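Local coordinates for flagellar basal body protein (Helicobacter pylori, PDB 5NPY) that probably builds part of the flagellar hook, the flexible joint that carries motor torque from the basal body to the filament, at residues L157-R162 with V499-A503; R130-L136 with P176-Q181; V208-L213 with K304-L308; I413-E419 with M435-K440. All coordinates share one frame. Numbering follows the deposited sequence.

Contact 1 of 4, residues L157-R162 with V499-A503; sequences LNSTAR and VEPVA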
loop_
_atom_site.group_PDB
_atom_site.type_symbol
_atom_site.label_atom_id
_atom_site.label_comp_id
_atom_site.label_asym_id
_atom_site.label_seq_id
_atom_site.Cartn_x
_atom_site.Cartn_y
_atom_site.Cartn_z
ATOM N N LEU A 157 8.457 -5.495 22.448
ATOM C CA LEU A 157 7.057 -5.319 22.116
ATOM C C LEU A 157 6.742 -6.127 20.865
ATOM O O LEU A 157 7.555 -6.203 19.936
ATOM C CB LEU A 157 6.723 -3.837 21.908
ATOM C CG LEU A 157 5.253 -3.483 21.642
ATOM C CD1 LEU A 157 4.930 -2.084 22.116
ATOM C CD2 LEU A 157 4.880 -3.619 20.170
ATOM N N ASN A 158 5.560 -6.740 20.857
ATOM C CA ASN A 158 5.069 -7.518 19.729
ATOM C C ASN A 158 3.850 -6.810 19.160
ATOM O O ASN A 158 2.816 -6.697 19.832
ATOM C CB ASN A 158 4.746 -8.957 20.144
ATOM C CG ASN A 158 5.997 -9.763 20.446
ATOM O OD1 ASN A 158 7.065 -9.199 20.676
ATOM N ND2 ASN A 158 5.873 -11.085 20.440
ATOM N N SER A 159 3.982 -6.344 17.921
ATOM C CA SER A 159 2.987 -5.497 17.277
ATOM C C SER A 159 1.609 -6.154 17.222
ATOM O O SER A 159 1.477 -7.371 17.062
ATOM C CB SER A 159 3.444 -5.178 15.854
ATOM O OG SER A 159 2.762 -4.056 15.327
ATOM N N THR A 160 0.574 -5.322 17.335
ATOM C CA THR A 160 -0.795 -5.729 17.047
ATOM C C THR A 160 -1.473 -4.636 16.232
ATOM O O THR A 160 -0.923 -3.550 16.027
ATOM C CB THR A 160 -1.610 -6.010 18.321
ATOM O OG1 THR A 160 -1.592 -4.857 19.169
ATOM C CG2 THR A 160 -1.062 -7.206 19.072
ATOM N N ALA A 161 -2.686 -4.939 15.770
ATOM C CA ALA A 161 -3.486 -4.011 14.981
ATOM C C ALA A 161 -4.279 -3.086 15.894
ATOM O O ALA A 161 -4.855 -3.526 16.892
ATOM C CB ALA A 161 -4.438 -4.772 14.053
ATOM N N ARG A 162 -4.318 -1.799 15.529
ATOM C CA ARG A 162 -4.906 -0.783 16.400
ATOM C C ARG A 162 -6.387 -1.036 16.666
ATOM O O ARG A 162 -6.895 -0.655 17.727
ATOM C CB ARG A 162 -4.714 0.608 15.790
ATOM C CG ARG A 162 -4.975 1.751 16.756
ATOM C CD ARG A 162 -4.011 1.715 17.938
ATOM N NE ARG A 162 -2.618 1.883 17.528
ATOM C CZ ARG A 162 -1.699 0.916 17.521
ATOM N NH1 ARG A 162 -1.999 -0.319 17.916
ATOM N NH2 ARG A 162 -0.465 1.192 17.120
ATOM N N VAL A 499 4.245 3.907 17.296
ATOM C CA VAL A 499 3.670 4.258 18.587
ATOM C C VAL A 499 2.467 3.349 18.804
ATOM O O VAL A 499 1.446 3.486 18.117
ATOM C CB VAL A 499 3.260 5.734 18.651
ATOM C CG1 VAL A 499 2.468 6.005 19.911
ATOM C CG2 VAL A 499 4.495 6.621 18.577
ATOM N N GLU A 500 2.585 2.417 19.742
ATOM C CA GLU A 500 1.476 1.520 20.017
ATOM C C GLU A 500 1.181 1.544 21.506
ATOM O O GLU A 500 2.105 1.505 22.324
ATOM C CB GLU A 500 1.773 0.073 19.588
ATOM C CG GLU A 500 2.230 -0.074 18.148
ATOM C CD GLU A 500 2.273 -1.520 17.693
ATOM O OE1 GLU A 500 2.013 -2.424 18.519
ATOM O OE2 GLU A 500 2.562 -1.746 16.500
ATOM N N PRO A 501 -0.089 1.602 21.885
ATOM C CA PRO A 501 -0.431 1.433 23.293
ATOM C C PRO A 501 -0.066 0.030 23.750
ATOM O O PRO A 501 -0.012 -0.907 22.950
ATOM C CB PRO A 501 -1.943 1.670 23.321
ATOM C CG PRO A 501 -2.395 1.322 21.942
ATOM C CD PRO A 501 -1.285 1.734 21.033
ATOM N N VAL A 502 0.220 -0.098 25.047
ATOM C CA VAL A 502 0.521 -1.395 25.651
ATOM C C VAL A 502 -0.333 -1.704 26.870
ATOM O O VAL A 502 -0.447 -2.882 27.244
ATOM C CB VAL A 502 2.021 -1.491 26.014
ATOM C CG1 VAL A 502 2.885 -1.151 24.809
ATOM C CG2 VAL A 502 2.354 -0.566 27.183
ATOM N N ALA A 503 -0.937 -0.709 27.526
ATOM C CA ALA A 503 -1.684 -0.903 28.763
ATOM C C ALA A 503 -2.538 0.331 29.025
ATOM O O ALA A 503 -2.474 1.325 28.295
ATOM C CB ALA A 503 -0.747 -1.174 29.947
#
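In the D1 domain of the FlgE/F/G family, the loop leading from strand 156-157 into helix 162-168 is tied to the start of strand 499-509. The two segments run at 102° to each other, and the nearest CA pairs are 7.7 Å (Ser159 with Glu500) and 8.4 Å (Leu157 with Val502) apart, so side chains rather than paired backbones make the junction. Glu500 is its centre. Its CB points at the loop, and its carboxylate reaches two successive residues: Ser159 OG donates to Glu500 OE2 at 2.6 Å, while Thr160 N makes a weak, longer hydrogen bond to Glu500 OE1 at 3.4 Å. The OE1 atom also has a salt bridge to Lys151, so this largely buried acid is well satisfied. The hydroxyl of Thr160 is bound to Asp165 instead. On the apolar side, Leu157 CD1 packs against Val502 CG1 at 3.5 Å; Val502 and Ala503 together face Ile490 in a classic beta bulge. Ala161 occupies the N-cap of the helix, and Arg162, the residue after it, folds back over the strand although its CB points sideways. Its guanidinium forms a salt bridge with Asp165 in the same helix. One guanidinium face lies against Pro501, CZ to CD 3.6 Å, and Arg162 NH2 makes a weak hydrogen bond to Val499 O at 3.1 Å.

Contact 2 of 4, residues R130-L136 with P176-Q181; sequences RDADGYL and PLQIPQ
Two irregular segments of the D1 domain meet through a single antiparallel beta bridge. Arg130, extended at -96/134, points its CB at the partner segment and donates from NH1 to Ile179 O (3.2 Å), with Gln181 CB over one guanidinium face. Asp131 to Gly134 form a type I turn, closed by Gly134 N to Asp131 O at 3.0 Å; Asp131 OD1, with chi1 p, accepts from Tyr135 N at 2.8 Å. Asp133 O receives a weak hydrogen bond from Gln178 NE2 at 3.3 Å. Gly134 sits at phi 78°, its CA 3.8 Å from Pro180 CA, where a CB would clash. Its O accepts weakly from Ile179 N (2.8 Å). Tyr135 and Gln178 are the bridged, non-hydrogen-bonded pair, CA to CA 4.3 Å. With chi1 m, the Tyr135 ring takes Gln178 CG over its face in a CH-pi contact, 3.7 Å from the centroid and 8° off the normal; Pro176 CB lies at the ring edge. Leu136 N donates to Leu177 O at 3.2 Å, and Leu136 CG meets Leu177 CB at 4.1 Å. These cross-segment hydrogen bonds all end on main-chain carbonyls, so they depend on backbone position; Tyr135, Leu136 and Leu177 add packing.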
loop_
_atom_site.group_PDB
_atom_site.type_symbol
_atom_site.label_atom_id
_atom_site.label_comp_id
_atom_site.label_asym_id
_atom_site.label_seq_id
_atom_site.Cartn_x
_atom_site.Cartn_y
_atom_site.Cartn_z
ATOM N N ARG A 130 8.839 1.445 38.907
ATOM C CA ARG A 130 9.099 0.090 38.443
ATOM C C ARG A 130 10.040 -0.616 39.409
ATOM O O ARG A 130 11.060 -0.048 39.815
ATOM C CB ARG A 130 9.714 0.077 37.041
ATOM C CG ARG A 130 9.272 1.196 36.127
ATOM C CD ARG A 130 9.765 0.945 34.716
ATOM N NE ARG A 130 10.184 2.186 34.072
ATOM C CZ ARG A 130 10.478 2.295 32.781
ATOM N NH1 ARG A 130 10.377 1.232 31.994
ATOM N NH2 ARG A 130 10.858 3.464 32.276
ATOM N N ASP A 131 9.706 -1.856 39.763
ATOM C CA ASP A 131 10.642 -2.694 40.499
ATOM C C ASP A 131 11.695 -3.225 39.518
ATOM O O ASP A 131 11.747 -2.825 38.349
ATOM C CB ASP A 131 9.895 -3.790 41.265
ATOM C CG ASP A 131 9.262 -4.833 40.359
ATOM O OD1 ASP A 131 9.247 -4.637 39.131
ATOM O OD2 ASP A 131 8.753 -5.852 40.876
ATOM N N ALA A 132 12.548 -4.142 39.986
ATOM C CA ALA A 132 13.686 -4.588 39.180
ATOM C C ALA A 132 13.258 -5.159 37.832
ATOM O O ALA A 132 14.017 -5.085 36.858
ATOM C CB ALA A 132 14.505 -5.625 39.952
ATOM N N ASP A 133 12.050 -5.716 37.749
ATOM C CA ASP A 133 11.585 -6.410 36.556
ATOM C C ASP A 133 10.593 -5.590 35.746
ATOM O O ASP A 133 9.907 -6.144 34.886
ATOM C CB ASP A 133 10.963 -7.747 36.947
ATOM C CG ASP A 133 11.822 -8.510 37.925
ATOM O OD1 ASP A 133 11.732 -8.223 39.140
ATOM O OD2 ASP A 133 12.602 -9.379 37.476
ATOM N N GLY A 134 10.498 -4.288 36.009
ATOM C CA GLY A 134 9.617 -3.432 35.242
ATOM C C GLY A 134 8.152 -3.513 35.598
ATOM O O GLY A 134 7.310 -3.163 34.766
ATOM N N TYR A 135 7.809 -3.976 36.800
ATOM C CA TYR A 135 6.427 -3.952 37.270
ATOM C C TYR A 135 6.148 -2.618 37.945
ATOM O O TYR A 135 6.991 -2.102 38.680
ATOM C CB TYR A 135 6.144 -5.092 38.255
ATOM C CG TYR A 135 5.844 -6.435 37.621
ATOM C CD1 TYR A 135 6.854 -7.362 37.388
ATOM C CD2 TYR A 135 4.551 -6.775 37.259
ATOM C CE1 TYR A 135 6.578 -8.591 36.805
ATOM C CE2 TYR A 135 4.266 -7.998 36.674
ATOM C CZ TYR A 135 5.279 -8.900 36.450
ATOM O OH TYR A 135 4.984 -10.110 35.866
ATOM N N LEU A 136 4.965 -2.061 37.686
ATOM C CA LEU A 136 4.543 -0.849 38.384
ATOM C C LEU A 136 4.166 -1.195 39.818
ATOM O O LEU A 136 3.375 -2.111 40.056
ATOM C CB LEU A 136 3.359 -0.183 37.679
ATOM C CG LEU A 136 3.432 0.099 36.178
ATOM C CD1 LEU A 136 2.402 1.146 35.799
ATOM C CD2 LEU A 136 4.830 0.532 35.757
ATOM N N PRO A 176 -1.747 -6.859 37.068
ATOM C CA PRO A 176 -0.557 -6.017 37.227
ATOM C C PRO A 176 0.055 -5.646 35.889
ATOM O O PRO A 176 0.173 -6.480 34.988
ATOM C CB PRO A 176 0.389 -6.901 38.043
ATOM C CG PRO A 176 -0.510 -7.752 38.823
ATOM C CD PRO A 176 -1.630 -8.081 37.882
ATOM N N LEU A 177 0.444 -4.378 35.767
ATOM C CA LEU A 177 1.090 -3.875 34.560
ATOM C C LEU A 177 2.597 -4.077 34.644
ATOM O O LEU A 177 3.214 -3.809 35.679
ATOM C CB LEU A 177 0.767 -2.393 34.360
ATOM C CG LEU A 177 -0.735 -2.126 34.335
ATOM C CD1 LEU A 177 -1.021 -0.685 33.915
ATOM C CD2 LEU A 177 -1.463 -3.132 33.425
ATOM N N GLN A 178 3.187 -4.548 33.548
ATOM C CA GLN A 178 4.624 -4.813 33.484
ATOM C C GLN A 178 5.192 -4.148 32.232
ATOM O O GLN A 178 5.058 -4.667 31.118
ATOM C CB GLN A 178 4.913 -6.308 33.490
ATOM C CG GLN A 178 6.399 -6.624 33.553
ATOM C CD GLN A 178 6.716 -8.074 33.235
ATOM O OE1 GLN A 178 5.879 -8.809 32.701
ATOM N NE2 GLN A 178 7.934 -8.493 33.562
ATOM N N ILE A 179 5.829 -3.001 32.419
ATOM C CA ILE A 179 6.465 -2.290 31.320
ATOM C C ILE A 179 7.945 -2.159 31.649
ATOM O O ILE A 179 8.345 -1.187 32.308
ATOM C CB ILE A 179 5.814 -0.918 31.096
ATOM C CG1 ILE A 179 4.310 -1.077 30.863
ATOM C CG2 ILE A 179 6.474 -0.186 29.938
ATOM C CD1 ILE A 179 3.565 0.229 30.817
ATOM N N PRO A 180 8.783 -3.106 31.233
ATOM C CA PRO A 180 10.221 -3.007 31.520
ATOM C C PRO A 180 10.845 -1.787 30.852
ATOM O O PRO A 180 10.226 -1.089 30.042
ATOM C CB PRO A 180 10.800 -4.311 30.955
ATOM C CG PRO A 180 9.609 -5.235 30.805
ATOM C CD PRO A 180 8.432 -4.357 30.537
ATOM N N GLN A 181 12.113 -1.545 31.198
ATOM C CA GLN A 181 12.835 -0.360 30.740
ATOM C C GLN A 181 13.523 -0.588 29.394
ATOM O O GLN A 181 13.231 0.103 28.413
ATOM C CB GLN A 181 13.855 0.071 31.800
ATOM C CG GLN A 181 14.621 1.343 31.450
ATOM C CD GLN A 181 15.462 1.862 32.597
ATOM O OE1 GLN A 181 15.938 1.094 33.444
ATOM N NE2 GLN A 181 15.650 3.176 32.636
#

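Contact 3 of 4, residues V208-L213 with K304-L308; sequences VQDFFL and KSPPL
Leu308 lays its side chain (chi1 m, chi2 t) over the short helix 209-212, with CD1 3.7 Å from Gln209 CA, 3.9 Å from Phe212 CB and 4.1 Å from Leu213 CG. Its CB also meets Val208 CG1 at 4.0 Å, and its CD1 lies at the edge of the Phe212 ring. Helical bonds hold the first segment in shape: Phe212 N to Val208 O is 2.9 Å and Leu213 N to Gln209 O is 3.3 Å, before Leu213 leaves helical geometry at -100/151. Facing it, Ser305 to Leu308 run extended, psi rising from 75° at Ser305 to between 143° and 172° beyond. The closest CA pair is Gln209 with Leu308, 6.1 Å. Gln209, with chi1 p, sets CB 3.3 Å from Pro306 O and CG 3.2 Å from Ser305 OG. No direct hydrogen bond crosses the interface. Two waters bridge it instead: water 1 donates to Gln209 OE1 (2.8 Å) and accepts from Leu308 N (3.0 Å), while water 2 accepts from Gln209 NE2 (2.8 Å) and donates to Ser305 O (2.6 Å). Leu213 CD1 completes the packing, 3.7 Å from Ser305 CA. A short helix thus packs on the loop leading into strand 308-313, which lies between strands 293-298 and 346-364: Val208 and Leu308 both bond to the backbone of Ile352 in the latter, and Leu296 of the former backs Leu308 and Phe212.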
loop_
_atom_site.group_PDB
_atom_site.type_symbol
_atom_site.label_atom_id
_atom_site.label_comp_id
_atom_site.label_asym_id
_atom_site.label_seq_id
_atom_site.Cartn_x
_atom_site.Cartn_y
_atom_site.Cartn_z
ATOM N N VAL A 208 9.896 2.208 -26.165
ATOM C CA VAL A 208 9.101 1.001 -26.166
ATOM C C VAL A 208 9.980 -0.248 -26.073
ATOM O O VAL A 208 9.482 -1.316 -25.701
ATOM C CB VAL A 208 8.191 1.039 -27.410
ATOM C CG1 VAL A 208 8.928 0.528 -28.659
ATOM C CG2 VAL A 208 6.892 0.303 -27.129
ATOM N N GLN A 209 11.290 -0.130 -26.352
ATOM C CA GLN A 209 12.204 -1.263 -26.191
ATOM C C GLN A 209 12.197 -1.799 -24.771
ATOM O O GLN A 209 12.530 -2.972 -24.565
ATOM C CB GLN A 209 13.641 -0.879 -26.582
ATOM C CG GLN A 209 14.301 0.145 -25.644
ATOM C CD GLN A 209 14.184 1.580 -26.149
ATOM O OE1 GLN A 209 13.249 1.942 -26.875
ATOM N NE2 GLN A 209 15.145 2.396 -25.777
ATOM N N ASP A 210 11.810 -0.963 -23.797
ATOM C CA ASP A 210 11.698 -1.389 -22.403
ATOM C C ASP A 210 10.671 -2.497 -22.214
ATOM O O ASP A 210 10.779 -3.278 -21.258
ATOM C CB ASP A 210 11.316 -0.203 -21.520
ATOM C CG ASP A 210 12.512 0.622 -21.087
ATOM O OD1 ASP A 210 12.634 0.857 -19.858
ATOM O OD2 ASP A 210 13.314 1.040 -21.957
ATOM N N PHE A 211 9.655 -2.556 -23.083
ATOM C CA PHE A 211 8.567 -3.523 -23.008
ATOM C C PHE A 211 8.583 -4.536 -24.144
ATOM O O PHE A 211 8.275 -5.705 -23.910
ATOM C CB PHE A 211 7.224 -2.794 -23.014
ATOM C CG PHE A 211 6.038 -3.690 -22.758
ATOM C CD1 PHE A 211 5.983 -4.493 -21.629
ATOM C CD2 PHE A 211 4.967 -3.708 -23.632
ATOM C CE1 PHE A 211 4.883 -5.307 -21.386
ATOM C CE2 PHE A 211 3.873 -4.520 -23.395
ATOM C CZ PHE A 211 3.824 -5.312 -22.265
ATOM N N PHE A 212 8.954 -4.107 -25.367
ATOM C CA PHE A 212 8.915 -4.954 -26.557
ATOM C C PHE A 212 10.123 -5.887 -26.686
ATOM O O PHE A 212 10.041 -6.863 -27.435
ATOM C CB PHE A 212 8.817 -4.099 -27.841
ATOM C CG PHE A 212 7.438 -3.517 -28.106
ATOM C CD1 PHE A 212 6.347 -3.881 -27.336
ATOM C CD2 PHE A 212 7.244 -2.592 -29.124
ATOM C CE1 PHE A 212 5.075 -3.327 -27.577
ATOM C CE2 PHE A 212 5.985 -2.043 -29.375
ATOM C CZ PHE A 212 4.898 -2.413 -28.594
ATOM N N LEU A 213 11.235 -5.605 -26.010
ATOM C CA LEU A 213 12.408 -6.470 -26.008
ATOM C C LEU A 213 12.463 -7.326 -24.744
ATOM O O LEU A 213 11.975 -6.929 -23.680
ATOM C CB LEU A 213 13.695 -5.648 -26.117
ATOM C CG LEU A 213 13.730 -4.841 -27.426
ATOM C CD1 LEU A 213 15.026 -4.015 -27.615
ATOM C CD2 LEU A 213 13.472 -5.732 -28.645
ATOM N N LYS A 304 21.939 -3.991 -28.464
ATOM C CA LYS A 304 21.096 -4.850 -27.648
ATOM C C LYS A 304 19.704 -4.235 -27.524
ATOM O O LYS A 304 18.752 -4.740 -28.126
ATOM C CB LYS A 304 21.740 -5.082 -26.280
ATOM C CG LYS A 304 20.845 -5.830 -25.305
ATOM C CD LYS A 304 21.609 -6.412 -24.123
ATOM C CE LYS A 304 22.415 -7.616 -24.546
ATOM N NZ LYS A 304 21.548 -8.608 -25.247
ATOM N N SER A 305 19.566 -3.126 -26.795
ATOM C CA SER A 305 18.270 -2.486 -26.583
ATOM C C SER A 305 18.265 -1.050 -27.104
ATOM O O SER A 305 18.273 -0.098 -26.311
ATOM C CB SER A 305 17.890 -2.515 -25.106
ATOM O OG SER A 305 16.623 -1.905 -24.910
ATOM N N PRO A 306 18.208 -0.850 -28.418
ATOM C CA PRO A 306 18.158 0.519 -28.965
ATOM C C PRO A 306 16.727 1.021 -29.059
ATOM O O PRO A 306 15.774 0.256 -28.850
ATOM C CB PRO A 306 18.772 0.354 -30.361
ATOM C CG PRO A 306 18.291 -1.034 -30.777
ATOM C CD PRO A 306 18.225 -1.864 -29.492
ATOM N N PRO A 307 16.533 2.301 -29.374
ATOM C CA PRO A 307 15.185 2.772 -29.713
ATOM C C PRO A 307 14.642 1.986 -30.893
ATOM O O PRO A 307 15.376 1.623 -31.809
ATOM C CB PRO A 307 15.395 4.248 -30.067
ATOM C CG PRO A 307 16.664 4.643 -29.339
ATOM C CD PRO A 307 17.517 3.397 -29.287
ATOM N N LEU A 308 13.349 1.701 -30.852
ATOM C CA LEU A 308 12.715 0.876 -31.863
ATOM C C LEU A 308 11.877 1.740 -32.796
ATOM O O LEU A 308 11.374 2.798 -32.406
ATOM C CB LEU A 308 11.849 -0.220 -31.214
ATOM C CG LEU A 308 12.597 -1.149 -30.250
ATOM C CD1 LEU A 308 11.675 -2.219 -29.761
ATOM C CD2 LEU A 308 13.845 -1.772 -30.898
HETATM O O HOH W 1 11.801 3.382 -28.862
HETATM O O HOH W 2 17.785 2.144 -24.987
#

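Contact 4 of 4, residues I413-E419 with M435-K440; sequences INDPTWE and MTLDFK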
loop_
_atom_site.group_PDB
_atom_site.type_symbol
_atom_site.label_atom_id
_atom_site.label_comp_id
_atom_site.label_asym_id
_atom_site.label_seq_id
_atom_site.Cartn_x
_atom_site.Cartn_y
_atom_site.Cartn_z
ATOM N N ILE A 413 16.691 -9.740 -6.034
ATOM C CA ILE A 413 16.883 -11.037 -5.387
ATOM C C ILE A 413 16.029 -12.057 -6.125
ATOM O O ILE A 413 16.006 -13.243 -5.779
ATOM C CB ILE A 413 16.490 -10.998 -3.895
ATOM C CG1 ILE A 413 15.064 -10.451 -3.735
ATOM C CG2 ILE A 413 17.488 -10.179 -3.068
ATOM C CD1 ILE A 413 14.312 -11.017 -2.551
ATOM N N ASN A 414 15.375 -11.604 -7.187
ATOM C CA ASN A 414 14.114 -12.154 -7.647
ATOM C C ASN A 414 14.102 -12.228 -9.162
ATOM O O ASN A 414 14.764 -11.436 -9.835
ATOM C CB ASN A 414 12.964 -11.229 -7.191
ATOM C CG ASN A 414 11.972 -11.917 -6.311
ATOM O OD1 ASN A 414 12.188 -13.037 -5.853
ATOM N ND2 ASN A 414 10.870 -11.248 -6.062
ATOM N N ASP A 415 13.300 -13.189 -9.710
ATOM C CA ASP A 415 12.946 -12.908 -11.094
ATOM C C ASP A 415 11.682 -12.051 -11.129
ATOM O O ASP A 415 10.892 -12.061 -10.182
ATOM C CB ASP A 415 12.709 -14.206 -11.872
ATOM C CG ASP A 415 13.969 -14.734 -12.560
ATOM O OD1 ASP A 415 15.091 -14.458 -12.072
ATOM O OD2 ASP A 415 13.822 -15.434 -13.595
ATOM N N PRO A 416 11.456 -11.272 -12.176
ATOM C CA PRO A 416 10.224 -10.466 -12.225
ATOM C C PRO A 416 8.971 -11.325 -12.378
ATOM O O PRO A 416 8.981 -12.361 -13.047
ATOM C CB PRO A 416 10.434 -9.552 -13.440
ATOM C CG PRO A 416 11.582 -10.181 -14.223
ATOM C CD PRO A 416 12.438 -10.864 -13.194
ATOM N N THR A 417 7.890 -10.876 -11.731
ATOM C CA THR A 417 6.557 -11.457 -11.847
ATOM C C THR A 417 5.642 -10.483 -12.597
ATOM O O THR A 417 5.447 -9.338 -12.160
ATOM C CB THR A 417 5.962 -11.768 -10.472
ATOM O OG1 THR A 417 6.881 -12.559 -9.701
ATOM C CG2 THR A 417 4.637 -12.533 -10.638
ATOM N N TRP A 418 5.057 -10.950 -13.697
ATOM C CA TRP A 418 4.218 -10.124 -14.555
ATOM C C TRP A 418 2.747 -10.320 -14.217
ATOM O O TRP A 418 2.291 -11.436 -13.970
ATOM C CB TRP A 418 4.456 -10.423 -16.043
ATOM C CG TRP A 418 5.768 -9.904 -16.534
ATOM C CD1 TRP A 418 6.956 -10.538 -16.454
ATOM C CD2 TRP A 418 6.040 -8.624 -17.140
ATOM N NE1 TRP A 418 7.949 -9.768 -16.979
ATOM C CE2 TRP A 418 7.422 -8.581 -17.406
ATOM C CE3 TRP A 418 5.251 -7.530 -17.502
ATOM C CZ2 TRP A 418 8.043 -7.483 -18.017
ATOM C CZ3 TRP A 418 5.868 -6.433 -18.105
ATOM C CH2 TRP A 418 7.247 -6.422 -18.357
ATOM N N GLU A 419 2.012 -9.216 -14.208
ATOM C CA GLU A 419 0.596 -9.217 -13.898
ATOM C C GLU A 419 -0.070 -8.189 -14.802
ATOM O O GLU A 419 0.515 -7.137 -15.090
ATOM C CB GLU A 419 0.396 -8.903 -12.410
ATOM C CG GLU A 419 -0.993 -9.101 -11.894
ATOM C CD GLU A 419 -1.430 -10.547 -12.026
ATOM O OE1 GLU A 419 -0.652 -11.448 -11.629
ATOM O OE2 GLU A 419 -2.536 -10.775 -12.566
ATOM N N MET A 435 -0.913 -11.229 -6.428
ATOM C CA MET A 435 0.123 -12.092 -6.973
ATOM C C MET A 435 0.994 -12.598 -5.830
ATOM O O MET A 435 0.923 -12.107 -4.694
ATOM C CB MET A 435 0.949 -11.362 -8.058
ATOM C CG MET A 435 2.124 -10.503 -7.553
ATOM S SD MET A 435 2.684 -9.298 -8.806
ATOM C CE MET A 435 1.482 -7.997 -8.451
ATOM N N THR A 436 1.802 -13.614 -6.133
ATOM C CA THR A 436 2.690 -14.223 -5.142
ATOM C C THR A 436 4.134 -14.034 -5.572
ATOM O O THR A 436 4.548 -14.530 -6.625
ATOM C CB THR A 436 2.394 -15.711 -4.929
ATOM O OG1 THR A 436 1.098 -15.849 -4.328
ATOM C CG2 THR A 436 3.462 -16.319 -3.975
ATOM N N LEU A 437 4.882 -13.288 -4.778
ATOM C CA LEU A 437 6.308 -13.109 -4.976
ATOM C C LEU A 437 7.033 -14.008 -3.998
ATOM O O LEU A 437 6.516 -14.312 -2.922
ATOM C CB LEU A 437 6.729 -11.662 -4.721
ATOM C CG LEU A 437 5.849 -10.599 -5.361
ATOM C CD1 LEU A 437 6.435 -9.230 -5.035
ATOM C CD2 LEU A 437 5.730 -10.850 -6.859
ATOM N N ASP A 438 8.245 -14.398 -4.357
ATOM C CA ASP A 438 9.133 -15.104 -3.439
ATOM C C ASP A 438 10.097 -14.104 -2.799
ATOM O O ASP A 438 10.956 -13.530 -3.475
ATOM C CB ASP A 438 9.898 -16.215 -4.154
ATOM C CG ASP A 438 10.750 -17.012 -3.193
ATOM O OD1 ASP A 438 11.943 -16.658 -3.028
ATOM O OD2 ASP A 438 10.199 -17.955 -2.570
ATOM N N PHE A 439 9.964 -13.915 -1.494
ATOM C CA PHE A 439 10.784 -12.985 -0.721
ATOM C C PHE A 439 11.777 -13.780 0.142
ATOM O O PHE A 439 11.521 -14.052 1.322
ATOM C CB PHE A 439 9.894 -12.099 0.142
ATOM C CG PHE A 439 10.640 -11.067 0.918
ATOM C CD1 PHE A 439 10.069 -10.483 2.043
ATOM C CD2 PHE A 439 11.892 -10.643 0.508
ATOM C CE1 PHE A 439 10.754 -9.511 2.744
ATOM C CE2 PHE A 439 12.577 -9.666 1.207
ATOM C CZ PHE A 439 12.015 -9.103 2.319
ATOM N N LYS A 440 12.928 -14.111 -0.453
ATOM C CA LYS A 440 14.024 -14.806 0.243
ATOM C C LYS A 440 13.555 -16.120 0.859
ATOM O O LYS A 440 13.875 -16.433 2.002
ATOM C CB LYS A 440 14.664 -13.916 1.316
ATOM C CG LYS A 440 15.735 -12.987 0.777
ATOM C CD LYS A 440 16.058 -11.872 1.759
ATOM C CE LYS A 440 16.658 -12.413 3.029
ATOM N NZ LYS A 440 17.180 -11.324 3.907
#
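Met435 opens strand 435-439 with its CB aimed at strand 417-419, Met435 CB lying 3.9 Å from Glu419 OE1 and Met435 SD 4.2 Å from Thr417 CG2. At Thr436 the CB turns away from strand 417-419. Leu437 comes back across: its CD2 reaches 3.5 Å from Thr417 OG1, a van der Waals contact, and Leu437 also touches Leu373. The CB of Asp438 points sideways; its OD1 hydrogen-bonds to Gly441 N, while its carbonyl O is 4.3 Å from Ile413 CD1. Ile413 CD1 also lies at the edge of the Phe439 ring, 3.9 Å from CD2; the ring meets Tyr371 edge-to-face. Lys440, at 56/43, has left the strand as the chain turns toward strand 442-447. Lys440 CG is 4.1 Å from Ile413 CD1, and its NZ forms a salt bridge with Asp365. The strand axes approach to 8.4 Å at 168°; Thr417 CA and Leu437 CA are 7.1 Å apart, too far for ladder pairing. Each strand finds backbone partners in its own sheet instead: Thr417 bonds to Ser402, Leu437 to Leu444. With Thr417, Glu419 and Met435 directed into the gap, this is consistent with two beta sheets packed face to face.

Overall arrangement
The four contacts form two touching pairs along an elongated chain, with contacts 1 and 4 nearer its centre and contacts 2 and 3 farther out, their centres about 63 Å apart. Val502 and Ala503 of strand 499-509 touch Ile179 and Leu177 of 176-181, joining contacts 1 and 2; contacts 3 and 4 touch through Phe211 CE1 and Trp418 CZ3 at 3.6 Å. All four are partly buried, with exposed touching residues in every contact except contact 1. Their chemistry follows the elements joined: loop against strand in contact 1 centres on a buried carboxylate, turn against loop in contact 2 on backbone bonding, helix against loop in contact 3 on leucine packing with bridging waters, and strand against strand in contact 4 on side chains between two sheets.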